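Local coordinates for protein ribose transcriptional regulator (Enterococcus faecium DO, PDB 4RK1) that binds ribose in the cleft of its sugar-binding domain and probably acts as a LacI-type, DNA-binding transcriptional regulator, at residues B[101-109]-B[242-253]; B[125-133]-B[184-195]. All coordinates share one frame; numbering follows the deposited sequence.

Contact 1 of 2, residues B[101-109]-B[242-253]; sequences FSDAVRTDD and LGQTSAKLLLDR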
loop_
_atom_site.group_PDB
_atom_site.type_symbol
_atom_site.label_atom_id
_atom_site.label_comp_id
_atom_site.label_asym_id
_atom_site.label_seq_id
_atom_site.Cartn_x
_atom_site.Cartn_y
_atom_site.Cartn_z
ATOM N N PHE B 101 2.558 -24.166 20.538
ATOM C CA PHE B 101 1.293 -23.674 21.048
ATOM C C PHE B 101 0.843 -22.399 20.338
ATOM O O PHE B 101 0.417 -21.415 20.962
ATOM C CB PHE B 101 1.347 -23.499 22.572
ATOM C CG PHE B 101 1.564 -24.787 23.331
ATOM C CD1 PHE B 101 0.942 -25.967 22.936
ATOM C CD2 PHE B 101 2.367 -24.809 24.466
ATOM C CE1 PHE B 101 1.128 -27.142 23.646
ATOM C CE2 PHE B 101 2.556 -25.983 25.179
ATOM C CZ PHE B 101 1.935 -27.149 24.766
ATOM N N SER B 102 0.954 -22.443 19.019
ATOM C CA SER B 102 0.362 -21.438 18.146
ATOM C C SER B 102 -0.191 -22.163 16.933
ATOM O O SER B 102 0.234 -23.271 16.614
ATOM C CB SER B 102 1.406 -20.414 17.706
ATOM O OG SER B 102 2.418 -21.004 16.908
ATOM N N ASP B 103 -1.162 -21.545 16.281
ATOM C CA ASP B 103 -1.630 -22.005 14.990
ATOM C C ASP B 103 -0.889 -21.218 13.922
ATOM O O ASP B 103 -0.361 -20.148 14.193
ATOM C CB ASP B 103 -3.128 -21.783 14.877
ATOM C CG ASP B 103 -3.888 -22.423 16.018
ATOM O OD1 ASP B 103 -3.989 -23.666 16.031
ATOM O OD2 ASP B 103 -4.393 -21.680 16.895
ATOM N N ALA B 104 -0.830 -21.767 12.719
ATOM C CA ALA B 104 -0.130 -21.133 11.610
ATOM C C ALA B 104 -0.948 -21.247 10.342
ATOM O O ALA B 104 -1.741 -22.186 10.187
ATOM C CB ALA B 104 1.227 -21.780 11.413
ATOM N N VAL B 105 -0.766 -20.276 9.442
ATOM C CA VAL B 105 -1.299 -20.357 8.080
ATOM C C VAL B 105 -0.162 -20.035 7.137
ATOM O O VAL B 105 0.535 -19.042 7.324
ATOM C CB VAL B 105 -2.385 -19.314 7.763
ATOM C CG1 VAL B 105 -3.140 -19.744 6.504
ATOM C CG2 VAL B 105 -3.312 -19.117 8.931
ATOM N N ARG B 106 0.002 -20.859 6.112
ATOM C CA ARG B 106 1.073 -20.683 5.155
ATOM C C ARG B 106 0.555 -20.903 3.753
ATOM O O ARG B 106 -0.491 -21.504 3.561
ATOM C CB ARG B 106 2.202 -21.659 5.472
ATOM C CG ARG B 106 2.610 -21.573 6.930
ATOM C CD ARG B 106 4.080 -21.752 7.129
ATOM N NE ARG B 106 4.437 -21.635 8.535
ATOM C CZ ARG B 106 4.968 -20.564 9.121
ATOM N NH1 ARG B 106 5.206 -19.447 8.443
ATOM N NH2 ARG B 106 5.263 -20.613 10.414
ATOM N N THR B 107 1.282 -20.391 2.775
ATOM C CA THR B 107 0.966 -20.673 1.397
ATOM C C THR B 107 2.101 -21.520 0.838
ATOM O O THR B 107 3.155 -21.611 1.446
ATOM C CB THR B 107 0.760 -19.389 0.597
ATOM O OG1 THR B 107 1.968 -18.623 0.607
ATOM C CG2 THR B 107 -0.367 -18.567 1.210
ATOM N N ASP B 108 1.887 -22.129 -0.321
ATOM C CA ASP B 108 2.838 -23.108 -0.857
ATOM C C ASP B 108 3.936 -22.437 -1.679
ATOM O O ASP B 108 3.908 -22.438 -2.913
ATOM C CB ASP B 108 2.097 -24.158 -1.703
ATOM C CG ASP B 108 2.886 -25.451 -1.854
ATOM O OD1 ASP B 108 4.145 -25.447 -1.727
ATOM O OD2 ASP B 108 2.233 -26.483 -2.108
ATOM N N ASP B 109 4.912 -21.885 -0.967
ATOM C CA ASP B 109 6.026 -21.165 -1.568
ATOM C C ASP B 109 6.872 -22.012 -2.517
ATOM O O ASP B 109 7.235 -21.547 -3.603
ATOM C CB ASP B 109 6.922 -20.605 -0.459
ATOM C CG ASP B 109 6.212 -19.542 0.362
ATOM O OD1 ASP B 109 5.923 -18.478 -0.209
ATOM O OD2 ASP B 109 5.930 -19.781 1.553
ATOM N N LEU B 242 -5.834 -15.514 2.994
ATOM C CA LEU B 242 -4.794 -15.768 3.983
ATOM C C LEU B 242 -5.048 -14.951 5.248
ATOM O O LEU B 242 -4.975 -15.467 6.363
ATOM C CB LEU B 242 -3.421 -15.435 3.387
ATOM C CG LEU B 242 -2.192 -15.537 4.277
ATOM C CD1 LEU B 242 -2.020 -16.956 4.782
ATOM C CD2 LEU B 242 -0.962 -15.085 3.504
ATOM N N GLY B 243 -5.382 -13.683 5.068
ATOM C CA GLY B 243 -5.750 -12.824 6.194
ATOM C C GLY B 243 -6.985 -13.292 6.931
ATOM O O GLY B 243 -6.987 -13.389 8.159
ATOM N N GLN B 244 -8.038 -13.595 6.180
ATOM C CA GLN B 244 -9.258 -14.156 6.763
ATOM C C GLN B 244 -8.980 -15.429 7.565
ATOM O O GLN B 244 -9.479 -15.592 8.670
ATOM C CB GLN B 244 -10.266 -14.492 5.674
ATOM C CG GLN B 244 -10.893 -13.302 4.965
ATOM C CD GLN B 244 -11.898 -13.763 3.928
ATOM O OE1 GLN B 244 -11.573 -14.560 3.051
ATOM N NE2 GLN B 244 -13.129 -13.288 4.041
ATOM N N THR B 245 -8.196 -16.333 6.987
ATOM C CA THR B 245 -7.915 -17.621 7.611
ATOM C C THR B 245 -7.156 -17.432 8.906
ATOM O O THR B 245 -7.486 -18.048 9.929
ATOM C CB THR B 245 -7.133 -18.548 6.658
ATOM O OG1 THR B 245 -7.866 -18.699 5.444
ATOM C CG2 THR B 245 -6.932 -19.905 7.266
ATOM N N SER B 246 -6.165 -16.550 8.881
ATOM C CA SER B 246 -5.414 -16.223 10.101
ATOM C C SER B 246 -6.341 -15.664 11.185
ATOM O O SER B 246 -6.250 -16.047 12.357
ATOM C CB SER B 246 -4.236 -15.275 9.786
ATOM O OG SER B 246 -4.666 -13.936 9.612
ATOM N N ALA B 247 -7.288 -14.815 10.797
ATOM C CA ALA B 247 -8.217 -14.250 11.775
ATOM C C ALA B 247 -9.187 -15.308 12.321
ATOM O O ALA B 247 -9.462 -15.332 13.529
ATOM C CB ALA B 247 -8.993 -13.086 11.166
ATOM N N LYS B 248 -9.717 -16.156 11.439
ATOM C CA LYS B 248 -10.633 -17.231 11.860
ATOM C C LYS B 248 -9.942 -18.210 12.822
ATOM O O LYS B 248 -10.515 -18.594 13.837
ATOM C CB LYS B 248 -11.188 -18.007 10.659
ATOM C CG LYS B 248 -12.206 -17.250 9.826
ATOM C CD LYS B 248 -12.594 -18.047 8.587
ATOM C CE LYS B 248 -13.911 -17.565 7.999
ATOM N NZ LYS B 248 -14.111 -18.064 6.610
ATOM N N LEU B 249 -8.712 -18.603 12.504
ATOM C CA LEU B 249 -7.942 -19.448 13.409
ATOM C C LEU B 249 -7.805 -18.808 14.787
ATOM O O LEU B 249 -7.939 -19.490 15.807
ATOM C CB LEU B 249 -6.552 -19.721 12.857
ATOM C CG LEU B 249 -6.435 -20.773 11.766
ATOM C CD1 LEU B 249 -5.036 -20.727 11.188
ATOM C CD2 LEU B 249 -6.739 -22.164 12.303
ATOM N N LEU B 250 -7.533 -17.502 14.825
ATOM C CA LEU B 250 -7.359 -16.810 16.107
ATOM C C LEU B 250 -8.657 -16.771 16.904
ATOM O O LEU B 250 -8.641 -17.042 18.097
ATOM C CB LEU B 250 -6.800 -15.401 15.934
ATOM C CG LEU B 250 -6.401 -14.649 17.209
ATOM C CD1 LEU B 250 -5.480 -15.463 18.104
ATOM C CD2 LEU B 250 -5.725 -13.342 16.839
ATOM N N LEU B 251 -9.769 -16.439 16.252
ATOM C CA LEU B 251 -11.074 -16.402 16.928
ATOM C C LEU B 251 -11.455 -17.768 17.479
ATOM O O LEU B 251 -12.023 -17.859 18.558
ATOM C CB LEU B 251 -12.184 -15.943 15.981
ATOM C CG LEU B 251 -12.162 -14.494 15.488
ATOM C CD1 LEU B 251 -13.285 -14.295 14.484
ATOM C CD2 LEU B 251 -12.278 -13.511 16.639
ATOM N N ASP B 252 -11.152 -18.824 16.725
ATOM C CA ASP B 252 -11.426 -20.189 17.168
ATOM C C ASP B 252 -10.582 -20.573 18.369
ATOM O O ASP B 252 -11.066 -21.234 19.292
ATOM C CB ASP B 252 -11.227 -21.185 16.025
ATOM C CG ASP B 252 -12.306 -21.063 14.962
ATOM O OD1 ASP B 252 -13.341 -20.418 15.225
ATOM O OD2 ASP B 252 -12.112 -21.606 13.864
ATOM N N ARG B 253 -9.329 -20.143 18.358
ATOM C CA ARG B 253 -8.432 -20.355 19.490
ATOM C C ARG B 253 -8.905 -19.624 20.732
ATOM O O ARG B 253 -8.776 -20.139 21.842
ATOM C CB ARG B 253 -7.016 -19.912 19.133
ATOM C CG ARG B 253 -5.982 -20.102 20.229
ATOM C CD ARG B 253 -5.831 -21.550 20.647
ATOM N NE ARG B 253 -5.542 -22.431 19.512
ATOM C CZ ARG B 253 -5.554 -23.758 19.582
ATOM N NH1 ARG B 253 -5.282 -24.473 18.498
ATOM N NH2 ARG B 253 -5.833 -24.375 20.736
HETATM O O HOH W 1 -6.942 -22.017 16.091
#

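Contact 2 of 2, residues B[125-133]-B[184-195]; sequences HQTIALVYP and AATGVFALNDEL. With RIB (alpha-D-ribofuranose), chain K.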
loop_
_atom_site.group_PDB
_atom_site.type_symbol
_atom_site.label_atom_id
_atom_site.label_comp_id
_atom_site.label_asym_id
_atom_site.label_seq_id
_atom_site.Cartn_x
_atom_site.Cartn_y
_atom_site.Cartn_z
ATOM N N HIS B 125 13.525 -20.114 -22.079
ATOM C CA HIS B 125 14.541 -19.315 -21.382
ATOM C C HIS B 125 15.444 -20.265 -20.622
ATOM O O HIS B 125 14.973 -21.122 -19.886
ATOM C CB HIS B 125 13.895 -18.268 -20.458
ATOM C CG HIS B 125 13.024 -17.303 -21.197
ATOM N ND1 HIS B 125 13.539 -16.270 -21.949
ATOM C CD2 HIS B 125 11.682 -17.269 -21.381
ATOM C CE1 HIS B 125 12.551 -15.617 -22.532
ATOM N NE2 HIS B 125 11.414 -16.204 -22.208
ATOM N N GLN B 126 16.745 -20.135 -20.842
ATOM C CA GLN B 126 17.719 -21.008 -20.199
ATOM C C GLN B 126 18.705 -20.241 -19.332
ATOM O O GLN B 126 19.281 -20.809 -18.405
ATOM C CB GLN B 126 18.472 -21.817 -21.253
ATOM C CG GLN B 126 17.561 -22.501 -22.260
ATOM C CD GLN B 126 18.259 -23.607 -23.021
ATOM O OE1 GLN B 126 18.481 -23.500 -24.227
ATOM N NE2 GLN B 126 18.621 -24.675 -22.315
ATOM N N THR B 127 18.919 -18.966 -19.643
ATOM C CA THR B 127 19.683 -18.088 -18.774
ATOM C C THR B 127 18.678 -17.162 -18.120
ATOM O O THR B 127 18.033 -16.352 -18.783
ATOM C CB THR B 127 20.748 -17.289 -19.552
ATOM O OG1 THR B 127 21.537 -18.196 -20.334
ATOM C CG2 THR B 127 21.662 -16.542 -18.593
ATOM N N ILE B 128 18.522 -17.328 -16.818
ATOM C CA ILE B 128 17.467 -16.672 -16.081
ATOM C C ILE B 128 18.057 -15.939 -14.894
ATOM O O ILE B 128 18.917 -16.464 -14.192
ATOM C CB ILE B 128 16.433 -17.705 -15.595
ATOM C CG1 ILE B 128 15.697 -18.304 -16.804
ATOM C CG2 ILE B 128 15.460 -17.070 -14.604
ATOM C CD1 ILE B 128 14.836 -19.507 -16.468
ATOM N N ALA B 129 17.559 -14.729 -14.669
ATOM C CA ALA B 129 17.948 -13.914 -13.536
ATOM C C ALA B 129 16.934 -14.068 -12.413
ATOM O O ALA B 129 15.721 -14.133 -12.641
ATOM C CB ALA B 129 18.056 -12.452 -13.948
ATOM N N LEU B 130 17.459 -14.141 -11.202
ATOM C CA LEU B 130 16.676 -14.201 -9.987
ATOM C C LEU B 130 16.843 -12.862 -9.286
ATOM O O LEU B 130 17.952 -12.479 -8.934
ATOM C CB LEU B 130 17.209 -15.333 -9.114
ATOM C CG LEU B 130 16.250 -16.065 -8.193
ATOM C CD1 LEU B 130 15.211 -16.828 -9.002
ATOM C CD2 LEU B 130 17.056 -17.003 -7.308
ATOM N N VAL B 131 15.745 -12.130 -9.135
ATOM C CA VAL B 131 15.750 -10.847 -8.438
ATOM C C VAL B 131 15.074 -11.057 -7.094
ATOM O O VAL B 131 13.875 -11.347 -7.021
ATOM C CB VAL B 131 15.037 -9.751 -9.267
ATOM C CG1 VAL B 131 14.947 -8.443 -8.489
ATOM C CG2 VAL B 131 15.772 -9.519 -10.581
ATOM N N TYR B 132 15.840 -10.930 -6.020
ATOM C CA TYR B 132 15.358 -11.353 -4.707
ATOM C C TYR B 132 15.991 -10.537 -3.589
ATOM O O TYR B 132 17.025 -9.921 -3.792
ATOM C CB TYR B 132 15.664 -12.835 -4.513
ATOM C CG TYR B 132 17.139 -13.138 -4.473
ATOM C CD1 TYR B 132 17.874 -13.240 -5.645
ATOM C CD2 TYR B 132 17.802 -13.310 -3.265
ATOM C CE1 TYR B 132 19.228 -13.507 -5.619
ATOM C CE2 TYR B 132 19.163 -13.579 -3.227
ATOM C CZ TYR B 132 19.870 -13.678 -4.409
ATOM O OH TYR B 132 21.223 -13.947 -4.393
ATOM N N PRO B 133 15.371 -10.538 -2.399
ATOM C CA PRO B 133 15.922 -9.778 -1.287
ATOM C C PRO B 133 17.170 -10.418 -0.706
ATOM O O PRO B 133 17.165 -11.602 -0.402
ATOM C CB PRO B 133 14.799 -9.804 -0.254
ATOM C CG PRO B 133 14.023 -11.037 -0.563
ATOM C CD PRO B 133 14.071 -11.151 -2.054
ATOM N N ALA B 184 23.570 -11.980 -19.433
ATOM C CA ALA B 184 23.008 -12.679 -20.588
ATOM C C ALA B 184 21.577 -13.203 -20.330
ATOM O O ALA B 184 21.051 -13.965 -21.131
ATOM C CB ALA B 184 23.921 -13.831 -20.991
ATOM N N ALA B 185 20.942 -12.795 -19.235
ATOM C CA ALA B 185 19.602 -13.308 -18.918
ATOM C C ALA B 185 18.575 -12.842 -19.939
ATOM O O ALA B 185 18.631 -11.706 -20.412
ATOM C CB ALA B 185 19.188 -12.899 -17.513
ATOM N N THR B 186 17.676 -13.750 -20.323
ATOM C CA THR B 186 16.534 -13.418 -21.174
ATOM C C THR B 186 15.194 -13.475 -20.424
ATOM O O THR B 186 14.199 -12.896 -20.874
ATOM C CB THR B 186 16.446 -14.363 -22.388
ATOM O OG1 THR B 186 16.260 -15.710 -21.942
ATOM C CG2 THR B 186 17.709 -14.278 -23.248
ATOM N N GLY B 187 15.169 -14.196 -19.304
ATOM C CA GLY B 187 13.977 -14.298 -18.451
ATOM C C GLY B 187 14.317 -13.916 -17.024
ATOM O O GLY B 187 15.478 -14.017 -16.606
ATOM N N VAL B 188 13.311 -13.458 -16.280
ATOM C CA VAL B 188 13.510 -12.973 -14.916
ATOM C C VAL B 188 12.408 -13.483 -13.994
ATOM O O VAL B 188 11.223 -13.344 -14.308
ATOM C CB VAL B 188 13.498 -11.429 -14.835
ATOM C CG1 VAL B 188 13.831 -10.963 -13.415
ATOM C CG2 VAL B 188 14.465 -10.823 -15.842
ATOM N N PHE B 189 12.806 -14.058 -12.865
ATOM C CA PHE B 189 11.883 -14.353 -11.763
ATOM C C PHE B 189 12.142 -13.340 -10.654
ATOM O O PHE B 189 13.196 -13.357 -10.018
ATOM C CB PHE B 189 12.069 -15.789 -11.258
ATOM C CG PHE B 189 11.153 -16.188 -10.100
ATOM C CD1 PHE B 189 9.884 -15.638 -9.940
ATOM C CD2 PHE B 189 11.564 -17.152 -9.188
ATOM C CE1 PHE B 189 9.069 -16.017 -8.885
ATOM C CE2 PHE B 189 10.746 -17.542 -8.138
ATOM C CZ PHE B 189 9.494 -16.974 -7.986
ATOM N N ALA B 190 11.184 -12.439 -10.459
ATOM C CA ALA B 190 11.215 -11.462 -9.372
ATOM C C ALA B 190 10.467 -12.039 -8.190
ATOM O O ALA B 190 9.336 -12.485 -8.336
ATOM C CB ALA B 190 10.572 -10.153 -9.815
ATOM N N LEU B 191 11.082 -12.023 -7.012
ATOM C CA LEU B 191 10.517 -12.761 -5.880
ATOM C C LEU B 191 9.292 -12.095 -5.220
ATOM O O LEU B 191 8.663 -12.681 -4.340
ATOM C CB LEU B 191 11.592 -13.119 -4.863
ATOM C CG LEU B 191 12.300 -14.465 -5.099
ATOM C CD1 LEU B 191 11.346 -15.627 -4.841
ATOM C CD2 LEU B 191 12.878 -14.589 -6.489
ATOM N N ASN B 192 8.969 -10.887 -5.647
ATOM C CA ASN B 192 7.617 -10.340 -5.468
ATOM C C ASN B 192 7.270 -9.345 -6.557
ATOM O O ASN B 192 8.121 -8.970 -7.378
ATOM C CB ASN B 192 7.361 -9.783 -4.050
ATOM C CG ASN B 192 8.005 -8.428 -3.783
ATOM O OD1 ASN B 192 8.738 -7.863 -4.601
ATOM N ND2 ASN B 192 7.710 -7.893 -2.604
ATOM N N ASP B 193 6.003 -8.962 -6.596
ATOM C CA ASP B 193 5.504 -8.071 -7.641
ATOM C C ASP B 193 6.142 -6.678 -7.577
ATOM O O ASP B 193 6.412 -6.064 -8.614
ATOM C CB ASP B 193 3.982 -7.982 -7.571
ATOM C CG ASP B 193 3.286 -9.310 -7.943
ATOM O OD1 ASP B 193 3.886 -10.159 -8.658
ATOM O OD2 ASP B 193 2.127 -9.499 -7.520
ATOM N N GLU B 194 6.410 -6.198 -6.367
ATOM C CA GLU B 194 7.047 -4.894 -6.195
ATOM C C GLU B 194 8.416 -4.850 -6.889
ATOM O O GLU B 194 8.704 -3.927 -7.641
ATOM C CB GLU B 194 7.167 -4.554 -4.719
ATOM C CG GLU B 194 5.816 -4.348 -4.060
ATOM C CD GLU B 194 5.241 -2.969 -4.318
ATOM O OE1 GLU B 194 5.901 -1.980 -3.952
ATOM O OE2 GLU B 194 4.118 -2.875 -4.860
ATOM N N LEU B 195 9.234 -5.863 -6.653
ATOM C CA LEU B 195 10.494 -6.020 -7.378
ATOM C C LEU B 195 10.270 -5.989 -8.883
ATOM O O LEU B 195 11.010 -5.326 -9.606
ATOM C CB LEU B 195 11.187 -7.321 -6.985
ATOM C CG LEU B 195 11.873 -7.326 -5.615
ATOM C CD1 LEU B 195 12.255 -8.748 -5.248
ATOM C CD2 LEU B 195 13.116 -6.436 -5.600
HETATM O O5 RIB K . 5.408 -9.199 -1.319
HETATM C C5 RIB K . 5.980 -9.214 -0.004
HETATM C C4 RIB K . 6.489 -10.567 0.225
HETATM O O4 RIB K . 7.051 -10.686 1.544
HETATM C C3 RIB K . 5.223 -11.385 0.021
HETATM O O3 RIB K . 5.510 -12.256 -1.058
HETATM C C2 RIB K . 4.989 -12.021 1.374
HETATM O O2 RIB K . 4.743 -13.416 1.292
HETATM C C1 RIB K . 6.178 -11.581 2.255
HETATM O O1 RIB K . 6.880 -12.673 2.818
HETATM O O HOH W 2 17.814 -17.795 -22.158
#

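Contact 1 of 2, residues B[101-109]-B[242-253]
The carboxylate of Asp103 and the guanidinium of Arg253 lie nearly in one plane, 19° apart, and meet edge to edge in a side-on, two-pronged salt bridge. The bridge joins strand 103-107 to helix 239-255 in one Rossmann-like lobe of the periplasmic-binding-protein fold. Arg253 NE donates to Asp103 OD2 at 3.0 Å, while Arg253 NH1 donates to Asp103 OD1 at 2.9 Å; each oxygen uses its syn lone pair, so both are gripped in the plane of the pair. Arg253 reaches this position with CG anti to the backbone N (chi1 -179°) and bends at chi2 and chi3, folding its chain back beside the carboxylate. NH2 is held by the carbonyls of Pro257 and Lys259, and Asp103 OD1 also accepts from Glu262 N; these bonds should fix the rotation of both groups and favour their charged forms.

Helix and strand run almost antiparallel, with segment axes 8.5 Å apart. Two residues on from Asp103, Val105 carries the apolar contact. With CG1 anti to its own N (chi1 -163°), the valine splits its methyls along the helix: CG1 passes Leu242 CD1 at 3.5 Å and also meets Thr245 CG2, while CG2 lies over the backbone of Ser246 and presses on Leu249 CD1 at 3.3 Å, a tight fit. Leu242 and Ser246 also touch Leu25 and Ile29 of helix 20-33, which packs beside this helix. Inside helix 239-255, Ser246 OG turns back to Gly243 O at 2.8 Å, joining Ala247 N on the same face of that carbonyl. A water donates to Leu249 O at 2.7 Å and, more weakly, to Asp103 OD2.

Contact 2 of 2, residues B[125-133]-B[184-195]
Thr186 OG1 is held by two partners: a water, and ND1 of His125 at 2.8 Å in a nearly straight bond. The hydroxyl lies near the plane of the imidazole, at its edge, while Gly187 CA sits over one ring face. The same water accepts from Gln126 N, and His125 NE2 reaches Ala277 O, so the ring is tied at both nitrogens.

From here strands 128-133 and 187-190 run parallel, 20° apart. Thr186 N donates to Thr127 O, and the pairing continues through Ala129 N to Gly187 O at 2.9 Å, Phe189 N to Ala129 O, Val131 N to Phe189 O and Leu191 N to Val131 O.

On one face Leu130 and Phe189 lie side by side, pointing the same way, with Leu130 CD1 3.7 Å from Phe189 CD2. Leu191 CD2 rests above one face of the Phe189 ring, offset toward its rim, and helix 138-153 closes over this side through Phe147. On the other face Val131 CG2 meets Val188 CG1 at 3.7 Å, and Val131 CG1 slides past Leu195 CD2.

Beyond the strand, Asn192 caps helix 193-205: its OD1 accepts from Leu195 N at 2.9 Å. With CG between the backbone N and carbonyl carbon (chi1 76°), the amide can cap with its oxygen while ND2 donates to O5 of ribose, also at 2.9 Å. The turn after strand 187-190 thus brings Asn192 to the sugar; binding at the C-terminal ends of parallel strands, in the cleft between lobes, is characteristic of the periplasmic-binding-protein fold.

In the fold
Contacts 1 and 2 belong to the two lobes of the sugar-binding domain and lie on opposite sides of its centre. Their centres are 30 Å apart; their nearest atoms approach to about 7 Å without touching. Each involves the central sheet of its lobe, and along the chain the segments of contact 2 fall between those of contact 1. Ribose sits between the lobes. Contact 2 supplies a direct hydrogen bond to the sugar through Asn192, whereas in contact 1 the side chain of Thr107 is about 6 Å from the sugar. A further tie runs through Arg143, which hydrogen-bonds ribose, forms a salt bridge with Asp109 of 101-109 and makes a weak bond to Leu191 O of 184-195.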